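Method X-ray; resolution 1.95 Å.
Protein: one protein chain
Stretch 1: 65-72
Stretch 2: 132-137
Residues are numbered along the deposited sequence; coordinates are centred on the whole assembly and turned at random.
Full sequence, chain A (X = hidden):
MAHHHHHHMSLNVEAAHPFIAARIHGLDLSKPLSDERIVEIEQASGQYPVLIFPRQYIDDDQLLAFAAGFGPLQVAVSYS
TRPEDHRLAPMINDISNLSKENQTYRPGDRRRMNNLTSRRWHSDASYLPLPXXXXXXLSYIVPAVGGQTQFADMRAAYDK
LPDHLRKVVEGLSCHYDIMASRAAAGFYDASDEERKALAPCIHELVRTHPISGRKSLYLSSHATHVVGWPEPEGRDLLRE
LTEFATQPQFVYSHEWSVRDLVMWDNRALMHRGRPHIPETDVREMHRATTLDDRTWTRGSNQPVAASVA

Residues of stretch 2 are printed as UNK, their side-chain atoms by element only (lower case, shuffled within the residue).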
ATOM      1  N   ALA A  65      33.664   5.983  11.818  1.00 31.20           N
ATOM      2  CA  ALA A  65      34.899   5.576  11.154  1.00 33.02           C
ATOM      3  C   ALA A  65      34.684   4.338  10.294  1.00 29.26           C
ATOM      4  O   ALA A  65      35.225   4.238   9.185  1.00 27.96           O
ATOM      5  CB  ALA A  65      35.991   5.321  12.194  1.00 35.34           C
ATOM      6  N   PHE A  66      33.891   3.384  10.786  1.00 26.88           N
ATOM      7  CA  PHE A  66      33.567   2.206   9.987  1.00 28.00           C
ATOM      8  C   PHE A  66      32.781   2.596   8.741  1.00 29.41           C
ATOM      9  O   PHE A  66      33.124   2.195   7.621  1.00 30.48           O
ATOM     10  CB  PHE A  66      32.791   1.200  10.841  1.00 27.14           C
ATOM     11  CG  PHE A  66      32.205   0.052  10.059  1.00 27.22           C
ATOM     12  CD1 PHE A  66      33.018  -0.925   9.514  1.00 27.66           C
ATOM     13  CD2 PHE A  66      30.839  -0.057   9.895  1.00 24.50           C
ATOM     14  CE1 PHE A  66      32.475  -1.982   8.798  1.00 26.47           C
ATOM     15  CE2 PHE A  66      30.289  -1.105   9.181  1.00 24.20           C
ATOM     16  CZ  PHE A  66      31.110  -2.070   8.628  1.00 23.26           C
ATOM     17  N   ALA A  67      31.739   3.412   8.915  1.00 27.14           N
ATOM     18  CA  ALA A  67      30.933   3.842   7.782  1.00 22.86           C
ATOM     19  C   ALA A  67      31.777   4.551   6.726  1.00 24.11           C
ATOM     20  O   ALA A  67      31.593   4.328   5.524  1.00 23.71           O
ATOM     21  CB  ALA A  67      29.809   4.750   8.276  1.00 23.88           C
ATOM     22  N   ALA A  68      32.729   5.387   7.158  1.00 25.84           N
ATOM     23  CA  ALA A  68      33.533   6.186   6.240  1.00 31.44           C
ATOM     24  C   ALA A  68      34.426   5.343   5.340  1.00 32.57           C
ATOM     25  O   ALA A  68      35.013   5.887   4.397  1.00 28.62           O
ATOM     26  CB  ALA A  68      34.374   7.198   7.013  1.00 29.56           C
ATOM     27  N   GLY A  69      34.577   4.048   5.619  1.00 28.92           N
ATOM     28  CA  GLY A  69      35.319   3.201   4.705  1.00 27.87           C
ATOM     29  C   GLY A  69      34.584   2.863   3.418  1.00 26.94           C
ATOM     30  O   GLY A  69      35.224   2.394   2.472  1.00 28.98           O
ATOM     31  N   PHE A  70      33.275   3.121   3.342  1.00 24.95           N
ATOM     32  CA  PHE A  70      32.482   2.733   2.183  1.00 24.11           C
ATOM     33  C   PHE A  70      31.976   3.902   1.353  1.00 24.11           C
ATOM     34  O   PHE A  70      31.394   3.680   0.287  1.00 24.07           O
ATOM     35  CB  PHE A  70      31.293   1.871   2.630  1.00 23.22           C
ATOM     36  CG  PHE A  70      31.712   0.658   3.405  1.00 23.63           C
ATOM     37  CD1 PHE A  70      32.129  -0.490   2.745  1.00 23.23           C
ATOM     38  CD2 PHE A  70      31.763   0.689   4.790  1.00 23.82           C
ATOM     39  CE1 PHE A  70      32.528  -1.621   3.465  1.00 22.58           C
ATOM     40  CE2 PHE A  70      32.172  -0.429   5.520  1.00 21.59           C
ATOM     41  CZ  PHE A  70      32.561  -1.577   4.853  1.00 22.15           C
ATOM     42  N   GLY A  71      32.180   5.123   1.801  1.00 26.20           N
ATOM     43  CA  GLY A  71      31.786   6.280   1.039  1.00 25.75           C
ATOM     44  C   GLY A  71      31.900   7.511   1.900  1.00 26.20           C
ATOM     45  O   GLY A  71      32.175   7.422   3.100  1.00 27.76           O
ATOM     46  N   PRO A  72      31.688   8.686   1.308  1.00 24.13           N
ATOM     47  CA  PRO A  72      31.743   9.922   2.097  1.00 23.54           C
ATOM     48  C   PRO A  72      30.533  10.041   3.012  1.00 24.12           C
ATOM     49  O   PRO A  72      29.410   9.708   2.631  1.00 23.40           O
ATOM     50  CB  PRO A  72      31.768  11.028   1.029  1.00 25.27           C
ATOM     51  CG  PRO A  72      31.092  10.431  -0.157  1.00 25.10           C
ATOM     52  CD  PRO A  72      31.394   8.931  -0.116  1.00 23.50           C
ATOM     53  N   UNK A 132      21.833   8.385  -0.891  1.00 18.89           N
ATOM     54  CA  UNK A 132      22.649   7.611   0.025  1.00 22.25           C
ATOM     55  C   UNK A 132      23.236   6.398  -0.678  1.00 20.28           C
ATOM     56  O   UNK A 132      22.663   5.869  -1.636  1.00 19.51           O
ATOM     57  c   UNK A 132      21.818   7.133   1.221  1.00 21.55           C
ATOM     58  N   UNK A 133      24.406   5.975  -0.204  1.00 16.94           N
ATOM     59  CA  UNK A 133      24.946   4.684  -0.611  1.00 17.41           C
ATOM     60  C   UNK A 133      24.544   3.656   0.448  1.00 15.33           C
ATOM     61  O   UNK A 133      23.445   3.112   0.394  1.00 17.32           O
ATOM     62  c   UNK A 133      28.568   3.680  -1.632  1.00 26.96           C
ATOM     63  n   UNK A 133      31.005   4.851  -2.468  1.00 27.44           N
ATOM     64  c   UNK A 133      29.907   5.061  -3.183  1.00 28.62           C
ATOM     65  c   UNK A 133      26.462   4.758  -0.786  1.00 20.34           C
ATOM     66  n   UNK A 133      28.750   4.528  -2.811  1.00 29.00           N
ATOM     67  c   UNK A 133      27.096   3.472  -1.314  1.00 23.12           C
ATOM     68  n   UNK A 133      29.966   5.810  -4.278  1.00 29.56           N
ATOM     69  N   UNK A 134      25.395   3.423   1.435  1.00 15.79           N
ATOM     70  CA  UNK A 134      25.078   2.557   2.560  1.00 15.46           C
ATOM     71  C   UNK A 134      24.552   3.388   3.720  1.00 19.52           C
ATOM     72  O   UNK A 134      25.079   4.467   4.018  1.00 18.93           O
ATOM     73  o   UNK A 134      28.588  -1.719  -0.817  1.00 23.74           O
ATOM     74  c   UNK A 134      28.596   0.419   0.289  1.00 22.03           C
ATOM     75  c   UNK A 134      26.307   1.786   3.022  1.00 16.73           C
ATOM     76  c   UNK A 134      26.959  -1.253   0.839  1.00 22.62           C
ATOM     77  c   UNK A 134      26.404  -0.400   1.770  1.00 21.36           C
ATOM     78  c   UNK A 134      28.032   1.265   1.235  1.00 20.51           C
ATOM     79  c   UNK A 134      28.053  -0.845   0.103  1.00 24.12           C
ATOM     80  c   UNK A 134      26.923   0.868   1.987  1.00 20.27           C
ATOM     81  N   UNK A 135      23.533   2.866   4.392  1.00 18.91           N
ATOM     82  CA  UNK A 135      23.086   3.397   5.671  1.00 17.00           C
ATOM     83  C   UNK A 135      23.453   2.408   6.771  1.00 18.40           C
ATOM     84  O   UNK A 135      23.563   1.204   6.527  1.00 18.10           O
ATOM     85  o   UNK A 135      21.238   4.694   4.738  1.00 19.87           O
ATOM     86  c   UNK A 135      21.576   3.661   5.662  1.00 18.07           C
ATOM     87  N   UNK A 136      23.670   2.928   7.984  1.00 17.92           N
ATOM     88  CA  UNK A 136      24.114   2.136   9.123  1.00 17.19           C
ATOM     89  C   UNK A 136      23.258   2.474  10.334  1.00 26.25           C
ATOM     90  O   UNK A 136      23.007   3.654  10.616  1.00 25.96           O
ATOM     91  c   UNK A 136      27.321   1.116   8.159  1.00 20.90           C
ATOM     92  c   UNK A 136      28.281   1.988   6.132  1.00 22.20           C
ATOM     93  c   UNK A 136      26.633   3.254   7.324  1.00 19.57           C
ATOM     94  c   UNK A 136      25.590   2.402   9.457  1.00 18.19           C
ATOM     95  c   UNK A 136      26.528   2.252   8.286  1.00 18.92           C
ATOM     96  c   UNK A 136      28.186   0.974   7.082  1.00 21.43           C
ATOM     97  c   UNK A 136      27.487   3.124   6.252  1.00 20.02           C
ATOM     98  N   UNK A 137      22.826   1.436  11.057  1.00 23.26           N
ATOM     99  CA  UNK A 137      22.004   1.578  12.252  1.00 20.81           C
ATOM    100  C   UNK A 137      22.577   0.669  13.327  1.00 21.17           C
ATOM    101  O   UNK A 137      22.672  -0.545  13.124  1.00 19.54           O
ATOM    102  c   UNK A 137      20.542   1.201  11.980  1.00 22.68           C
ATOM    103  c   UNK A 137      19.454   3.388  12.638  1.00 32.15           C
ATOM    104  c   UNK A 137      18.115   1.604  11.456  1.00 26.58           C
ATOM    105  c   UNK A 137      19.493   2.254  11.618  1.00 28.29           C
TER

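Position 132 carries a single side-chain carbon beyond the backbone, with nothing attached to it. Its CB comes no nearer to stretch 1 than 8.1 Å, to P72 O, so the assignment rests on atom count alone: one carbon is alanine, A132.

Position 133 has seven side-chain atoms, four carbons and three nitrogens. Three carbons run in line to a nitrogen, which leads to a carbon carrying two further nitrogens; one of these terminal nitrogens reaches F70 O and lies near G71 CA. The planar terminus is a guanidinium, and the residue is arginine, R133. Its chain is extended through chi1 and chi2 (both t) and bends at chi3 (m, -70°). R133 NH1 donates a hydrogen bond to F70 O at 3.0 Å, with an N-H...O angle of 158°; the oxygen lies at the guanidinium edge, near its plane, where the N-H bonds point. R133 NH1 also lies 3.9 Å from G71 CA. An ideal CB built on G71 would fall 3.3 Å from R133 NH1, a tight approach, so the bare glycine leaves room there.

Position 134 shows seven carbons and one oxygen: one carbon, then a six-membered ring bearing the oxygen at its far end. A ring carbon packs on F70 CB, and the edge of the F70 ring is directed toward the ring's face. This is tyrosine, Y134. Y134 CD2 lies 3.6 Å from F70 CB; the ring centroids are 5.6 Å apart, the planes at 64°. The hydroxyl is hydrogen-bonded elsewhere in the structure.

Position 135 has one carbon followed by one oxygen. Its CA-to-CB bond points away from stretch 1, and no contact is made. The pattern is serine, S135.

Position 136 has seven carbons, one leading to a ring of six without a heteroatom. A67 CB sits over one ring face, F70 approaches the edge, and the F66 ring meets it obliquely. This is phenylalanine, F136. A67 CB is 3.7 Å from the F136 ring centroid and 21° off the normal, a CH-pi contact. F70 CD2 is 4.0 Å from F136 CZ. F66 CE2 lies 3.6 Å from F136 CE2, with planes at 81°.

Position 137, out of reach of stretch 1, has four carbons, forked at the second: leucine, L137.

The contact buries 306 Å² in total. Alternation along the strand sends Y134 and F136 toward stretch 1 and S135 away. On the other side, a type I turn from A67 to F70, with F70 N hydrogen-bonded to A67 O at 3.0 Å, presents A67 and F70 to these rings. Apolar packing is joined by one polar link, from R133 to the F70 carbonyl.

Stretch 2, residues 132-137: ARYSFL
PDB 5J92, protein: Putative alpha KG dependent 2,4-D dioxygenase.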